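Local coordinates for protein pyridoxine 4-oxidase (Mesorhizobium loti, PDB 4HA6) that oxidises pyridoxine to pyridoxal at its 4-hydroxymethyl group with molecular oxygen, as an FAD-dependent member of the GMC oxidoreductase family, at residues His364-Gly369 with Thr391-Glu396. Numbering follows the deposited sequence. Where two conformers were deposited one is given.
Sequences HPTSRG and TGRDRE
The carboxylate of Asp394, in the first turn of helix 392-409, binds backbone amides of the loop between strands 355-362 and 370-372. Thr391 is the N-cap of that helix. The two carboxylate oxygens divide the work. OD1 of Asp394 takes the Thr366 N-H on its syn lone pair, at 2.7 Å and nearly straight (169°). OD2 of Asp394 accepts two bonds from Ser367, from N at 3.0 Å and from OG at 2.5 Å. Both donors stand above the carboxylate plane. A water also donates to OD1, linking it to His364 O. The CB of Pro365 lies alongside, 3.6 Å from Asp394 OD2. An alanine at Asp394 would remove both carboxylate acceptors and would probably loosen the loop from the helix start.

The second shell sets these groups in place. Asp394 CG lies beside its own backbone N (chi1 -75°), which turns the carboxylate to the loop. Thr391 OG1 caps the helix by accepting the Asp394 N-H, and in turn donates to Thr366 OG1. The modelled position of Thr391 OG1 is less certain, so both bonds are less sure. Ser367 OG accepts a weak bond from Thr391 N, and it is also hydrogen-bonded to Gln390 N. On the loop itself, the Arg368 guanidinium bridges two carbonyls: its NH1 bonds Pro365 O and Ser367 O, each at 2.8 Å, with Ser367 O almost exactly in the guanidinium plane.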
loop_
_atom_site.group_PDB
_atom_site.type_symbol
_atom_site.label_atom_id
_atom_site.label_comp_id
_atom_site.label_asym_id
_atom_site.label_seq_id
_atom_site.Cartn_x
_atom_site.Cartn_y
_atom_site.Cartn_z
ATOM N N HIS A 364 3.592 -10.480 -7.698
ATOM C CA HIS A 364 2.257 -11.046 -7.467
ATOM C C HIS A 364 2.353 -12.324 -6.620
ATOM O O HIS A 364 2.157 -13.430 -7.132
ATOM C CB HIS A 364 1.581 -11.342 -8.813
ATOM C CG HIS A 364 1.445 -10.138 -9.694
ATOM N ND1 HIS A 364 2.433 -9.741 -10.567
ATOM C CD2 HIS A 364 0.458 -9.210 -9.796
ATOM C CE1 HIS A 364 2.047 -8.644 -11.199
ATOM N NE2 HIS A 364 0.857 -8.293 -10.738
ATOM N N PRO A 365 2.660 -12.185 -5.316
ATOM C CA PRO A 365 2.794 -13.387 -4.471
ATOM C C PRO A 365 1.502 -14.194 -4.436
ATOM O O PRO A 365 0.402 -13.602 -4.424
ATOM C CB PRO A 365 3.078 -12.813 -3.071
ATOM C CG PRO A 365 2.582 -11.368 -3.122
ATOM C CD PRO A 365 2.839 -10.935 -4.553
ATOM N N THR A 366 1.632 -15.519 -4.441
ATOM C CA THR A 366 0.466 -16.389 -4.389
ATOM C C THR A 366 0.174 -16.835 -2.974
ATOM O O THR A 366 -0.904 -17.363 -2.726
ATOM C CB THR A 366 0.578 -17.627 -5.328
ATOM O OG1 THR A 366 1.646 -18.477 -4.895
ATOM C CG2 THR A 366 0.837 -17.184 -6.743
ATOM N N SER A 367 1.118 -16.633 -2.047
ATOM C CA SER A 367 0.842 -16.894 -0.629
ATOM C C SER A 367 -0.299 -16.006 -0.125
ATOM O O SER A 367 -0.546 -14.916 -0.662
ATOM C CB SER A 367 2.090 -16.670 0.239
ATOM O OG SER A 367 3.180 -17.449 -0.232
ATOM N N ARG A 368 -1.000 -16.483 0.900
ATOM C CA ARG A 368 -2.149 -15.764 1.446
ATOM C C ARG A 368 -2.173 -15.955 2.952
ATOM O O ARG A 368 -2.036 -17.083 3.440
ATOM C CB ARG A 368 -3.452 -16.280 0.834
ATOM C CG ARG A 368 -3.635 -15.967 -0.650
ATOM C CD ARG A 368 -3.805 -14.457 -0.873
ATOM N NE ARG A 368 -4.129 -14.142 -2.267
ATOM C CZ ARG A 368 -3.236 -14.078 -3.252
ATOM N NH1 ARG A 368 -1.944 -14.307 -3.017
ATOM N NH2 ARG A 368 -3.634 -13.773 -4.484
ATOM N N GLY A 369 -2.318 -14.857 3.691
ATOM C CA GLY A 369 -2.298 -14.949 5.133
ATOM C C GLY A 369 -3.599 -14.524 5.775
ATOM O O GLY A 369 -4.667 -14.569 5.143
ATOM N N THR A 391 4.534 -20.466 -0.549
ATOM C CA THR A 391 4.281 -21.240 -1.749
ATOM C C THR A 391 5.583 -21.507 -2.492
ATOM O O THR A 391 6.557 -20.749 -2.362
ATOM C CB THR A 391 3.290 -20.513 -2.679
ATOM O OG1 THR A 391 3.847 -19.248 -3.098
ATOM C CG2 THR A 391 1.965 -20.288 -1.955
ATOM N N GLY A 392 5.612 -22.577 -3.276
ATOM C CA GLY A 392 6.804 -22.871 -4.064
ATOM C C GLY A 392 7.028 -21.856 -5.163
ATOM O O GLY A 392 8.176 -21.535 -5.515
ATOM N N ARG A 393 5.924 -21.339 -5.702
ATOM C CA ARG A 393 5.968 -20.311 -6.735
ATOM C C ARG A 393 6.629 -19.035 -6.200
ATOM O O ARG A 393 7.547 -18.482 -6.839
ATOM C CB ARG A 393 4.546 -20.031 -7.245
ATOM C CG ARG A 393 4.430 -18.961 -8.339
ATOM C CD ARG A 393 5.200 -19.357 -9.591
ATOM N NE ARG A 393 4.611 -18.820 -10.817
ATOM C CZ ARG A 393 4.774 -19.377 -12.013
ATOM N NH1 ARG A 393 5.503 -20.484 -12.129
ATOM N NH2 ARG A 393 4.216 -18.838 -13.091
ATOM N N ASP A 394 6.191 -18.583 -5.023
ATOM C CA ASP A 394 6.764 -17.376 -4.400
ATOM C C ASP A 394 8.266 -17.541 -4.156
ATOM O O ASP A 394 9.041 -16.607 -4.337
ATOM C CB ASP A 394 6.075 -17.063 -3.062
ATOM C CG ASP A 394 4.683 -16.476 -3.234
ATOM O OD1 ASP A 394 4.224 -16.344 -4.391
ATOM O OD2 ASP A 394 4.034 -16.163 -2.206
ATOM N N ARG A 395 8.670 -18.734 -3.720
ATOM C CA ARG A 395 10.074 -18.986 -3.426
ATOM C C ARG A 395 10.898 -19.060 -4.710
ATOM O O ARG A 395 12.008 -18.522 -4.777
ATOM C CB ARG A 395 10.231 -20.266 -2.586
ATOM C CG ARG A 395 9.706 -20.123 -1.146
ATOM C CD ARG A 395 9.761 -21.441 -0.354
ATOM N NE ARG A 395 11.084 -22.065 -0.394
ATOM C CZ ARG A 395 11.645 -22.706 0.626
ATOM N NH1 ARG A 395 11.011 -22.806 1.787
ATOM N NH2 ARG A 395 12.847 -23.243 0.486
ATOM N N GLU A 396 10.343 -19.713 -5.730
ATOM C CA GLU A 396 11.033 -19.883 -7.015
ATOM C C GLU A 396 11.224 -18.535 -7.714
ATOM O O GLU A 396 12.342 -18.209 -8.156
ATOM C CB GLU A 396 10.267 -20.876 -7.910
ATOM C CG GLU A 396 10.958 -21.253 -9.248
ATOM C CD GLU A 396 10.764 -20.203 -10.350
ATOM O OE1 GLU A 396 9.773 -19.437 -10.279
ATOM O OE2 GLU A 396 11.596 -20.147 -11.296
HETATM O O HOH W 1 4.432 -15.271 -7.160
#